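Protein DsvD (Desulfovibrio vulgaris, PDB 1UCR) may play an essential role in dissimilatory sulfite reduction and possibly interacts with B- and Z-DNA through its winged-helix motif. Local coordinates at residues B[5-10]-B[29-34]; B[9-14]-B[20-25]; B[25-30]-B[61-66]; B[44-47]-B[51-54]. One frame throughout, in Å; residues are numbered along the deposited sequence.

Contact 1. Residues B[5-10]-B[29-34]; sequences KQKVVD and DLFPDM. With SO4 (sulfate ion), chain F.
In the helical part of the winged-helix fold, the ring of F31, just past the end of helix 24-30, packs against K7 and V8 on helix 3-12. The ring meets the helix with its outer atoms: CE2 of F31 lies 3.8 Å from CB of K7, and CE1 of F31 lies 3.9 Å from CG2 of V8. Both approaches are oblique to the ring, and the side chains of V8 and F31 cross at about a right angle. F31 is the first residue to leave helical backbone angles and opens a type I turn closed by the bond from M34 N to F31 O (3.1 Å). At this point the chain leaves the second helix of the fold for the third, helix 36-48, and F31 is directed back toward the first. Its own neighbour L30 places CB over the centre of one face of the ring, 3.7 Å above the plane. K7 contributes only the root of its side chain: CG stands beside the backbone N (chi1 -73°), and the extended chain carries the ammonium group away from F31. V8 also touches L43 of helix 36-48, which brings that helix to the same seam. Elsewhere on helix 3-12, NE2 of Q6 donates to OD1 of D10 (2.9 Å, 155°), reaching it from above the carboxylate plane; this amide is also bonded to E50 of the second subunit. The extended chain of K5 delivers NZ to O1 of a sulfate ion, probably from the crystallisation liquor, at 2.7 Å; E2 N binds the same ion.

Contact 2. Residues B[9-14]-B[20-25]; sequences VDFLNS and SKFYFN
The hydrophobic core of the winged-helix domain, where the end of helix 3-12 faces the short strand 22-23, is built here from F11, L12 and F22. F11 and F22 form an edge-to-face (T-shaped) pair with ring centroids 5.0 Å apart and planes at 65°. CE2 of F11 stands above the centre of one F22 face, with its closest approach to CZ of F22 at 3.7 Å. The two side chains come from opposite directions; with CG anti to the backbone N (chi1 170°), F11 sends its ring toward the strand, and chi2 of 75° sets the ring plane so that its edge meets F22. L12 slides past F22 in the reverse sense, and its CD2 methyl comes to 3.4 Å from CD1 of F22, an oblique and close approach. F27 of helix 24-30 touches both L12 and F22 and continues the apolar cluster. Just after the helix, N13 is the centre of an inverse gamma turn, and OG of S14 folds back to donate to F11 O at 2.7 Å from above the carbonyl plane. Apolar and aromatic throughout, the contact probably rests on dispersion and close fit, with a modest electrostatic share from the C-H edge over the F22 face.

Contact 3. Residues B[25-30]-B[61-66]; sequences NDFTDL and TMYGLK
F27 of helix 24-30 meets Y63 of strand 60-65 where the winged-helix domain packs its helices against its antiparallel sheet. The contact is chiefly apolar: CE1 of F27 lies 3.8 Å from CB of Y63, so the phenylalanine touches the root of the tyrosine more than its ring. With CG beside the backbone N (chi1 -63°), F27 is directed toward the strand, where CE1 and CZ make the contact. The aromatic relation is looser: the rings meet obliquely, with planes at 88° and centroids 6.0 Å apart. The Y63 ring has an edge-to-face partner in Y54 of strand 52-57, while F27 goes on to V8 and L12 of helix 3-12 and L43 of helix 36-48. The polar bonds run within one side or to outside partners. The hydroxyl of Y63 is hydrogen-bonded to NZ of K40, and OD2 of D26 to the backbone N of Y23 just before its helix. In the first turn of that helix N25 O accepts both D29 N, at 2.9 Å, and T28 OG1, at 3.2 Å, from the same face of its plane. Between the segments, O of Y63 lies in the plane of the F27 ring at its edge, 4.0 Å from CZ of F27.

Contact 4. Residues B[44-47]-B[51-54]; sequences TALV and VLEY
L46 and V47, near the end of helix 36-48, pack against V51 and L52 where the chain turns into strand 52-57, the first strand of the wing. The inner part is tight and bonded. L46 O accepts two donors: L52 N at 3.1 Å and nearly straight (170°), though from well above the carbonyl plane, and V51 N at 3.0 Å in a weak, bent bond. Alongside, CB of L46 rests 3.6 Å from CD1 of L52, while CD2 of L46 leans on CB of V51 at 3.9 Å. V47 adds a CA-H...O contact from its CA to L52 O at 3.5 Å. Its CG2, set beside the backbone N while CG1 is anti to it (chi1 171°), presses on CB of L52 at 3.8 Å. L52 reaches on to L12 of helix 3-12 and L65 of strand 60-65, joining this corner to the core. Toward the exposed Y54 the packing thins: V47 meets only the base of that side chain, with CG1 4.1 Å from CB of Y54. E53 points away from the helix, and its carboxylate is bonded to the backbone N atoms of G67 and G69. L46 O, gripped by one straight bond and one weak one, thus ties the turn back to the helix, in apolar surroundings of branched aliphatic groups that probably strengthen the bond from L52 N.

From the N terminus, helix 3-12 takes part in the first two contacts, which share V9 and D10. Contact 2 closes the short loop from that helix to strand 22-23; contact 1 starts from the same stretch and closes the longer loop to the end of helix 24-30. Contact 3 starts on the same helix and, overlapping contact 1 at D29 and L30, closes a large loop to strand 60-65. Contact 4, the local turn from helix 36-48 into strand 52-57, nests within it. Backbone pairing of strand 60-65 with strands 22-23 and 52-57 joins contacts 2, 3 and 4 through the sheet, while V8 and F27 connect contacts 1 and 3 between the helices.

Contact 1. Residues B[5-10]-B[29-34]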
loop_
_atom_site.group_PDB
_atom_site.type_symbol
_atom_site.label_atom_id
_atom_site.label_comp_id
_atom_site.label_asym_id
_atom_site.label_seq_id
_atom_site.Cartn_x
_atom_site.Cartn_y
_atom_site.Cartn_z
ATOM N N LYS B 5 -7.810 11.872 -0.078
ATOM C CA LYS B 5 -6.918 10.733 0.118
ATOM C C LYS B 5 -6.756 9.906 -1.141
ATOM O O LYS B 5 -5.647 9.475 -1.459
ATOM C CB LYS B 5 -7.471 9.904 1.281
ATOM C CG LYS B 5 -7.257 10.613 2.622
ATOM C CD LYS B 5 -7.846 9.734 3.717
ATOM C CE LYS B 5 -7.660 10.465 5.031
ATOM N NZ LYS B 5 -8.295 9.742 6.147
ATOM N N GLN B 6 -7.844 9.690 -1.885
ATOM C CA GLN B 6 -7.773 8.948 -3.107
ATOM C C GLN B 6 -6.837 9.623 -4.116
ATOM O O GLN B 6 -6.097 8.953 -4.851
ATOM C CB GLN B 6 -9.180 8.778 -3.737
ATOM C CG GLN B 6 -9.123 7.858 -4.972
ATOM C CD GLN B 6 -8.791 6.460 -4.459
ATOM O OE1 GLN B 6 -9.531 5.881 -3.674
ATOM N NE2 GLN B 6 -7.689 5.870 -4.885
ATOM N N LYS B 7 -6.812 10.955 -4.132
ATOM C CA LYS B 7 -5.899 11.675 -5.046
ATOM C C LYS B 7 -4.445 11.443 -4.685
ATOM O O LYS B 7 -3.580 11.328 -5.570
ATOM C CB LYS B 7 -6.241 13.177 -5.008
ATOM C CG LYS B 7 -7.568 13.500 -5.750
ATOM C CD LYS B 7 -7.854 15.013 -5.786
ATOM C CE LYS B 7 -9.167 15.245 -6.532
ATOM N NZ LYS B 7 -9.525 16.667 -6.652
ATOM N N VAL B 8 -4.124 11.366 -3.380
ATOM C CA VAL B 8 -2.746 10.985 -2.975
ATOM C C VAL B 8 -2.413 9.594 -3.501
ATOM O O VAL B 8 -1.337 9.383 -4.092
ATOM C CB VAL B 8 -2.642 11.049 -1.457
ATOM C CG1 VAL B 8 -1.351 10.441 -0.925
ATOM C CG2 VAL B 8 -2.790 12.497 -0.979
ATOM N N VAL B 9 -3.302 8.619 -3.195
ATOM C CA VAL B 9 -3.024 7.254 -3.618
ATOM C C VAL B 9 -2.859 7.181 -5.145
ATOM O O VAL B 9 -1.949 6.518 -5.678
ATOM C CB VAL B 9 -4.130 6.319 -3.154
ATOM C CG1 VAL B 9 -4.009 4.910 -3.707
ATOM C CG2 VAL B 9 -4.092 6.255 -1.624
ATOM N N ASP B 10 -3.778 7.862 -5.875
ATOM C CA ASP B 10 -3.700 7.774 -7.346
ATOM C C ASP B 10 -2.399 8.374 -7.881
ATOM O O ASP B 10 -1.810 7.848 -8.831
ATOM C CB ASP B 10 -4.850 8.529 -8.007
ATOM C CG ASP B 10 -6.224 7.856 -7.807
ATOM O OD1 ASP B 10 -6.262 6.714 -7.302
ATOM O OD2 ASP B 10 -7.227 8.505 -8.122
ATOM N N ASP B 29 2.689 20.585 -3.107
ATOM C CA ASP B 29 2.801 21.074 -4.500
ATOM C C ASP B 29 1.669 20.587 -5.384
ATOM O O ASP B 29 1.192 21.274 -6.259
ATOM C CB ASP B 29 4.117 20.576 -5.089
ATOM C CG ASP B 29 5.369 21.333 -4.709
ATOM O OD1 ASP B 29 5.266 22.434 -4.121
ATOM O OD2 ASP B 29 6.443 20.828 -5.086
ATOM N N LEU B 30 1.263 19.323 -5.169
ATOM C CA LEU B 30 0.205 18.722 -5.959
ATOM C C LEU B 30 -1.151 19.220 -5.579
ATOM O O LEU B 30 -2.041 19.212 -6.445
ATOM C CB LEU B 30 0.202 17.189 -5.799
ATOM C CG LEU B 30 1.398 16.484 -6.443
ATOM C CD1 LEU B 30 1.417 15.038 -5.960
ATOM C CD2 LEU B 30 1.315 16.534 -7.974
ATOM N N PHE B 31 -1.355 19.671 -4.332
ATOM C CA PHE B 31 -2.672 20.084 -3.833
ATOM C C PHE B 31 -2.576 21.479 -3.256
ATOM O O PHE B 31 -2.713 21.734 -2.068
ATOM C CB PHE B 31 -3.207 18.998 -2.874
ATOM C CG PHE B 31 -3.110 17.592 -3.485
ATOM C CD1 PHE B 31 -2.285 16.653 -2.912
ATOM C CD2 PHE B 31 -3.867 17.285 -4.624
ATOM C CE1 PHE B 31 -2.181 15.383 -3.456
ATOM C CE2 PHE B 31 -3.739 16.009 -5.152
ATOM C CZ PHE B 31 -2.913 15.044 -4.589
ATOM N N PRO B 32 -2.331 22.456 -4.142
ATOM C CA PRO B 32 -2.078 23.802 -3.644
ATOM C C PRO B 32 -3.327 24.469 -3.065
ATOM O O PRO B 32 -3.114 25.469 -2.394
ATOM C CB PRO B 32 -1.693 24.545 -4.922
ATOM C CG PRO B 32 -2.360 23.788 -6.035
ATOM C CD PRO B 32 -2.226 22.328 -5.597
ATOM N N ASP B 33 -4.517 23.933 -3.331
ATOM C CA ASP B 33 -5.750 24.535 -2.825
ATOM C C ASP B 33 -5.959 24.128 -1.363
ATOM O O ASP B 33 -6.780 24.704 -0.646
ATOM C CB ASP B 33 -6.979 24.128 -3.621
ATOM C CG ASP B 33 -7.237 24.684 -4.995
ATOM O OD1 ASP B 33 -8.384 24.435 -5.469
ATOM O OD2 ASP B 33 -6.425 25.360 -5.623
ATOM N N MET B 34 -5.251 23.096 -0.927
ATOM C CA MET B 34 -5.488 22.601 0.433
ATOM C C MET B 34 -4.601 23.325 1.416
ATOM O O MET B 34 -3.457 23.690 1.082
ATOM C CB MET B 34 -5.115 21.127 0.435
ATOM C CG MET B 34 -5.994 20.105 -0.265
ATOM S SD MET B 34 -5.576 18.344 0.019
ATOM C CE MET B 34 -5.579 18.378 1.819
HETATM S S SO4 F . -11.493 8.149 4.628
HETATM O O1 SO4 F . -10.848 9.239 5.413
HETATM O O2 SO4 F . -12.926 8.378 4.628
HETATM O O3 SO4 F . -11.308 6.841 5.318
HETATM O O4 SO4 F . -10.799 8.047 3.342
#

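Contact 2. Residues B[9-14]-B[20-25]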
loop_
_atom_site.group_PDB
_atom_site.type_symbol
_atom_site.label_atom_id
_atom_site.label_comp_id
_atom_site.label_asym_id
_atom_site.label_seq_id
_atom_site.Cartn_x
_atom_site.Cartn_y
_atom_site.Cartn_z
ATOM N N VAL B 9 -3.302 8.619 -3.195
ATOM C CA VAL B 9 -3.024 7.254 -3.618
ATOM C C VAL B 9 -2.859 7.181 -5.145
ATOM O O VAL B 9 -1.949 6.518 -5.678
ATOM C CB VAL B 9 -4.130 6.319 -3.154
ATOM C CG1 VAL B 9 -4.009 4.910 -3.707
ATOM C CG2 VAL B 9 -4.092 6.255 -1.624
ATOM N N ASP B 10 -3.778 7.862 -5.875
ATOM C CA ASP B 10 -3.700 7.774 -7.346
ATOM C C ASP B 10 -2.399 8.374 -7.881
ATOM O O ASP B 10 -1.810 7.848 -8.831
ATOM C CB ASP B 10 -4.850 8.529 -8.007
ATOM C CG ASP B 10 -6.224 7.856 -7.807
ATOM O OD1 ASP B 10 -6.262 6.714 -7.302
ATOM O OD2 ASP B 10 -7.227 8.505 -8.122
ATOM N N PHE B 11 -1.919 9.469 -7.303
ATOM C CA PHE B 11 -0.652 10.012 -7.746
ATOM C C PHE B 11 0.471 9.006 -7.558
ATOM O O PHE B 11 1.301 8.754 -8.431
ATOM C CB PHE B 11 -0.380 11.343 -6.964
ATOM C CG PHE B 11 1.073 11.780 -7.265
ATOM C CD1 PHE B 11 1.369 12.349 -8.509
ATOM C CD2 PHE B 11 2.074 11.607 -6.359
ATOM C CE1 PHE B 11 2.686 12.747 -8.784
ATOM C CE2 PHE B 11 3.406 11.987 -6.601
ATOM C CZ PHE B 11 3.676 12.525 -7.866
ATOM N N LEU B 12 0.537 8.391 -6.359
ATOM C CA LEU B 12 1.609 7.484 -6.002
ATOM C C LEU B 12 1.539 6.181 -6.797
ATOM O O LEU B 12 2.593 5.636 -7.125
ATOM C CB LEU B 12 1.567 7.193 -4.508
ATOM C CG LEU B 12 1.896 8.392 -3.618
ATOM C CD1 LEU B 12 1.687 7.983 -2.146
ATOM C CD2 LEU B 12 3.335 8.861 -3.829
ATOM N N ASN B 13 0.337 5.739 -7.117
ATOM C CA ASN B 13 0.134 4.467 -7.795
ATOM C C ASN B 13 0.228 4.684 -9.291
ATOM O O ASN B 13 -0.696 4.500 -10.039
ATOM C CB ASN B 13 -1.216 3.902 -7.366
ATOM C CG ASN B 13 -1.437 2.480 -7.849
ATOM O OD1 ASN B 13 -0.502 1.712 -7.979
ATOM N ND2 ASN B 13 -2.704 2.157 -8.083
ATOM N N SER B 14 1.373 5.075 -9.756
ATOM C CA SER B 14 1.608 5.440 -11.143
ATOM C C SER B 14 2.855 4.715 -11.610
ATOM O O SER B 14 3.768 4.583 -10.805
ATOM C CB SER B 14 1.906 6.943 -11.245
ATOM O OG SER B 14 0.795 7.720 -10.867
ATOM N N SER B 20 9.585 5.656 -5.122
ATOM C CA SER B 20 9.009 4.931 -3.998
ATOM C C SER B 20 8.497 5.866 -2.917
ATOM O O SER B 20 7.662 5.398 -2.128
ATOM C CB SER B 20 10.051 3.960 -3.382
ATOM O OG SER B 20 11.172 4.704 -2.847
ATOM N N LYS B 21 9.034 7.089 -2.871
ATOM C CA LYS B 21 8.609 8.051 -1.806
ATOM C C LYS B 21 8.802 9.464 -2.308
ATOM O O LYS B 21 9.621 9.752 -3.173
ATOM C CB LYS B 21 9.326 7.792 -0.487
ATOM C CG LYS B 21 10.838 7.860 -0.610
ATOM C CD LYS B 21 11.550 7.485 0.735
ATOM C CE LYS B 21 13.044 7.623 0.571
ATOM N NZ LYS B 21 13.810 7.216 1.778
ATOM N N PHE B 22 8.018 10.384 -1.741
ATOM C CA PHE B 22 7.984 11.784 -2.100
ATOM C C PHE B 22 8.008 12.624 -0.817
ATOM O O PHE B 22 7.535 12.194 0.223
ATOM C CB PHE B 22 6.736 12.097 -2.919
ATOM C CG PHE B 22 6.799 11.567 -4.323
ATOM C CD1 PHE B 22 6.380 10.263 -4.601
ATOM C CD2 PHE B 22 7.248 12.372 -5.382
ATOM C CE1 PHE B 22 6.407 9.759 -5.898
ATOM C CE2 PHE B 22 7.272 11.856 -6.681
ATOM C CZ PHE B 22 6.812 10.588 -6.922
ATOM N N TYR B 23 8.560 13.829 -0.902
ATOM C CA TYR B 23 8.564 14.752 0.225
ATOM C C TYR B 23 7.178 15.210 0.609
ATOM O O TYR B 23 6.305 15.315 -0.235
ATOM C CB TYR B 23 9.376 16.027 -0.145
ATOM C CG TYR B 23 10.841 15.690 -0.329
ATOM C CD1 TYR B 23 11.433 15.779 -1.593
ATOM C CD2 TYR B 23 11.647 15.311 0.730
ATOM C CE1 TYR B 23 12.794 15.490 -1.748
ATOM C CE2 TYR B 23 12.956 14.995 0.606
ATOM C CZ TYR B 23 13.529 15.098 -0.670
ATOM O OH TYR B 23 14.866 14.745 -0.785
ATOM N N PHE B 24 7.023 15.587 1.878
ATOM C CA PHE B 24 5.795 16.279 2.273
ATOM C C PHE B 24 5.434 17.377 1.303
ATOM O O PHE B 24 4.303 17.491 0.839
ATOM C CB PHE B 24 6.027 16.849 3.687
ATOM C CG PHE B 24 4.822 17.682 4.117
ATOM C CD1 PHE B 24 3.559 17.101 4.308
ATOM C CD2 PHE B 24 4.910 19.044 4.280
ATOM C CE1 PHE B 24 2.458 17.865 4.651
ATOM C CE2 PHE B 24 3.822 19.841 4.676
ATOM C CZ PHE B 24 2.576 19.242 4.861
ATOM N N ASN B 25 6.401 18.209 0.894
ATOM C CA ASN B 25 6.128 19.338 0.044
ATOM C C ASN B 25 5.844 18.938 -1.395
ATOM O O ASN B 25 5.264 19.719 -2.129
ATOM C CB ASN B 25 7.275 20.353 0.075
ATOM C CG ASN B 25 7.355 21.165 1.328
ATOM O OD1 ASN B 25 6.500 21.105 2.196
ATOM N ND2 ASN B 25 8.416 21.942 1.413
#

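Contact 3. Residues B[25-30]-B[61-66]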
loop_
_atom_site.group_PDB
_atom_site.type_symbol
_atom_site.label_atom_id
_atom_site.label_comp_id
_atom_site.label_asym_id
_atom_site.label_seq_id
_atom_site.Cartn_x
_atom_site.Cartn_y
_atom_site.Cartn_z
ATOM N N ASN B 25 6.401 18.209 0.894
ATOM C CA ASN B 25 6.128 19.338 0.044
ATOM C C ASN B 25 5.844 18.938 -1.395
ATOM O O ASN B 25 5.264 19.719 -2.129
ATOM C CB ASN B 25 7.275 20.353 0.075
ATOM C CG ASN B 25 7.355 21.165 1.328
ATOM O OD1 ASN B 25 6.500 21.105 2.196
ATOM N ND2 ASN B 25 8.416 21.942 1.413
ATOM N N ASP B 26 6.190 17.694 -1.809
ATOM C CA ASP B 26 5.683 17.232 -3.097
ATOM C C ASP B 26 4.147 17.143 -3.084
ATOM O O ASP B 26 3.508 17.435 -4.075
ATOM C CB ASP B 26 6.260 15.861 -3.459
ATOM C CG ASP B 26 7.707 15.904 -3.964
ATOM O OD1 ASP B 26 7.989 16.741 -4.847
ATOM O OD2 ASP B 26 8.485 15.066 -3.494
ATOM N N PHE B 27 3.585 16.744 -1.926
ATOM C CA PHE B 27 2.114 16.617 -1.844
ATOM C C PHE B 27 1.464 17.977 -1.755
ATOM O O PHE B 27 0.427 18.231 -2.383
ATOM C CB PHE B 27 1.734 15.735 -0.650
ATOM C CG PHE B 27 2.258 14.332 -0.821
ATOM C CD1 PHE B 27 3.416 13.954 -0.170
ATOM C CD2 PHE B 27 1.612 13.408 -1.663
ATOM C CE1 PHE B 27 3.963 12.703 -0.359
ATOM C CE2 PHE B 27 2.130 12.133 -1.805
ATOM C CZ PHE B 27 3.305 11.789 -1.148
ATOM N N THR B 28 2.063 18.904 -0.976
ATOM C CA THR B 28 1.489 20.257 -0.982
ATOM C C THR B 28 1.620 20.897 -2.356
ATOM O O THR B 28 0.735 21.673 -2.772
ATOM C CB THR B 28 2.075 21.130 0.148
ATOM O OG1 THR B 28 3.484 21.247 -0.013
ATOM C CG2 THR B 28 1.769 20.552 1.520
ATOM N N ASP B 29 2.689 20.585 -3.107
ATOM C CA ASP B 29 2.801 21.074 -4.500
ATOM C C ASP B 29 1.669 20.587 -5.384
ATOM O O ASP B 29 1.192 21.274 -6.259
ATOM C CB ASP B 29 4.117 20.576 -5.089
ATOM C CG ASP B 29 5.369 21.333 -4.709
ATOM O OD1 ASP B 29 5.266 22.434 -4.121
ATOM O OD2 ASP B 29 6.443 20.828 -5.086
ATOM N N LEU B 30 1.263 19.323 -5.169
ATOM C CA LEU B 30 0.205 18.722 -5.959
ATOM C C LEU B 30 -1.151 19.220 -5.579
ATOM O O LEU B 30 -2.041 19.212 -6.445
ATOM C CB LEU B 30 0.202 17.189 -5.799
ATOM C CG LEU B 30 1.398 16.484 -6.443
ATOM C CD1 LEU B 30 1.417 15.038 -5.960
ATOM C CD2 LEU B 30 1.315 16.534 -7.974
ATOM N N THR B 61 10.058 15.229 5.829
ATOM C CA THR B 61 9.437 13.918 5.878
ATOM C C THR B 61 9.186 13.471 4.447
ATOM O O THR B 61 9.076 14.289 3.531
ATOM C CB THR B 61 8.126 13.927 6.700
ATOM O OG1 THR B 61 7.217 14.843 6.089
ATOM C CG2 THR B 61 8.441 14.349 8.147
ATOM N N MET B 62 9.055 12.152 4.271
ATOM C CA MET B 62 8.641 11.563 3.007
ATOM C C MET B 62 7.611 10.497 3.242
ATOM O O MET B 62 7.498 9.909 4.322
ATOM C CB MET B 62 9.835 10.966 2.242
ATOM C CG MET B 62 10.960 11.979 2.033
ATOM S SD MET B 62 12.289 11.323 0.977
ATOM C CE MET B 62 11.637 11.754 -0.632
ATOM N N TYR B 63 6.844 10.225 2.163
ATOM C CA TYR B 63 5.731 9.308 2.203
ATOM C C TYR B 63 5.736 8.506 0.925
ATOM O O TYR B 63 6.014 9.069 -0.147
ATOM C CB TYR B 63 4.376 10.013 2.309
ATOM C CG TYR B 63 4.233 10.910 3.534
ATOM C CD1 TYR B 63 4.823 12.188 3.560
ATOM C CD2 TYR B 63 3.538 10.456 4.672
ATOM C CE1 TYR B 63 4.697 12.981 4.683
ATOM C CE2 TYR B 63 3.412 11.285 5.798
ATOM C CZ TYR B 63 4.003 12.539 5.772
ATOM O OH TYR B 63 3.908 13.387 6.867
ATOM N N GLY B 64 5.346 7.254 0.987
ATOM C CA GLY B 64 5.090 6.426 -0.188
ATOM C C GLY B 64 4.087 5.345 0.145
ATOM O O GLY B 64 3.684 5.185 1.293
ATOM N N LEU B 65 3.630 4.626 -0.901
ATOM C CA LEU B 65 2.686 3.553 -0.625
ATOM C C LEU B 65 3.310 2.415 0.183
ATOM O O LEU B 65 4.487 2.096 0.028
ATOM C CB LEU B 65 2.195 2.981 -1.998
ATOM C CG LEU B 65 1.237 3.940 -2.699
ATOM C CD1 LEU B 65 1.075 3.535 -4.169
ATOM C CD2 LEU B 65 -0.155 4.053 -2.037
ATOM N N LYS B 66 2.531 1.803 1.094
ATOM C CA LYS B 66 3.043 0.729 1.946
ATOM C C LYS B 66 3.684 -0.342 1.113
ATOM O O LYS B 66 3.057 -0.833 0.156
ATOM C CB LYS B 66 1.853 0.143 2.709
ATOM C CG LYS B 66 2.248 -0.824 3.796
ATOM C CD LYS B 66 2.904 -0.067 4.963
ATOM C CE LYS B 66 3.060 -0.970 6.197
ATOM N NZ LYS B 66 3.912 -0.198 7.186
#

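Contact 4. Residues B[44-47]-B[51-54]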
loop_
_atom_site.group_PDB
_atom_site.type_symbol
_atom_site.label_atom_id
_atom_site.label_comp_id
_atom_site.label_asym_id
_atom_site.label_seq_id
_atom_site.Cartn_x
_atom_site.Cartn_y
_atom_site.Cartn_z
ATOM N N THR B 44 -0.987 11.727 7.342
ATOM C CA THR B 44 -0.784 11.008 8.588
ATOM C C THR B 44 -1.860 9.971 8.774
ATOM O O THR B 44 -1.548 8.857 9.230
ATOM C CB THR B 44 -0.817 12.033 9.761
ATOM O OG1 THR B 44 0.216 13.000 9.560
ATOM C CG2 THR B 44 -0.546 11.317 11.048
ATOM N N ALA B 45 -3.117 10.287 8.437
ATOM C CA ALA B 45 -4.175 9.291 8.552
ATOM C C ALA B 45 -3.927 8.120 7.631
ATOM O O ALA B 45 -4.138 6.976 8.019
ATOM C CB ALA B 45 -5.495 9.958 8.178
ATOM N N LEU B 46 -3.436 8.369 6.412
ATOM C CA LEU B 46 -3.090 7.269 5.507
ATOM C C LEU B 46 -1.921 6.446 6.051
ATOM O O LEU B 46 -1.926 5.217 5.815
ATOM C CB LEU B 46 -2.805 7.802 4.113
ATOM C CG LEU B 46 -4.014 8.327 3.350
ATOM C CD1 LEU B 46 -3.552 9.119 2.168
ATOM C CD2 LEU B 46 -4.910 7.172 2.891
ATOM N N VAL B 47 -0.944 7.059 6.723
ATOM C CA VAL B 47 0.109 6.239 7.389
ATOM C C VAL B 47 -0.508 5.439 8.497
ATOM O O VAL B 47 -0.185 4.230 8.628
ATOM C CB VAL B 47 1.226 7.187 7.891
ATOM C CG1 VAL B 47 2.174 6.391 8.767
ATOM C CG2 VAL B 47 1.955 7.836 6.732
ATOM N N VAL B 51 -1.920 2.551 4.504
ATOM C CA VAL B 51 -1.917 2.769 3.063
ATOM C C VAL B 51 -0.583 3.362 2.640
ATOM O O VAL B 51 -0.059 3.051 1.590
ATOM C CB VAL B 51 -3.076 3.696 2.661
ATOM C CG1 VAL B 51 -3.046 4.029 1.176
ATOM C CG2 VAL B 51 -4.387 3.033 3.034
ATOM N N LEU B 52 -0.044 4.257 3.486
ATOM C CA LEU B 52 1.263 4.836 3.254
ATOM C C LEU B 52 2.248 4.385 4.312
ATOM O O LEU B 52 1.861 3.943 5.408
ATOM C CB LEU B 52 1.241 6.392 3.325
ATOM C CG LEU B 52 0.320 7.053 2.309
ATOM C CD1 LEU B 52 0.350 8.568 2.484
ATOM C CD2 LEU B 52 0.656 6.676 0.888
ATOM N N GLU B 53 3.528 4.519 3.982
ATOM C CA GLU B 53 4.643 4.422 4.932
ATOM C C GLU B 53 5.339 5.772 4.985
ATOM O O GLU B 53 5.318 6.556 4.025
ATOM C CB GLU B 53 5.529 3.268 4.558
ATOM C CG GLU B 53 6.123 3.334 3.192
ATOM C CD GLU B 53 6.734 2.058 2.715
ATOM O OE1 GLU B 53 7.543 2.170 1.738
ATOM O OE2 GLU B 53 6.439 0.949 3.209
ATOM N N TYR B 54 5.946 6.002 6.153
ATOM C CA TYR B 54 6.511 7.303 6.516
ATOM C C TYR B 54 7.999 7.247 6.734
ATOM O O TYR B 54 8.511 6.244 7.283
ATOM C CB TYR B 54 5.898 7.701 7.821
ATOM C CG TYR B 54 6.321 8.937 8.536
ATOM C CD1 TYR B 54 7.233 8.897 9.584
ATOM C CD2 TYR B 54 5.780 10.181 8.171
ATOM C CE1 TYR B 54 7.621 10.062 10.264
ATOM C CE2 TYR B 54 6.136 11.315 8.886
ATOM C CZ TYR B 54 7.031 11.259 9.897
ATOM O OH TYR B 54 7.385 12.397 10.602
#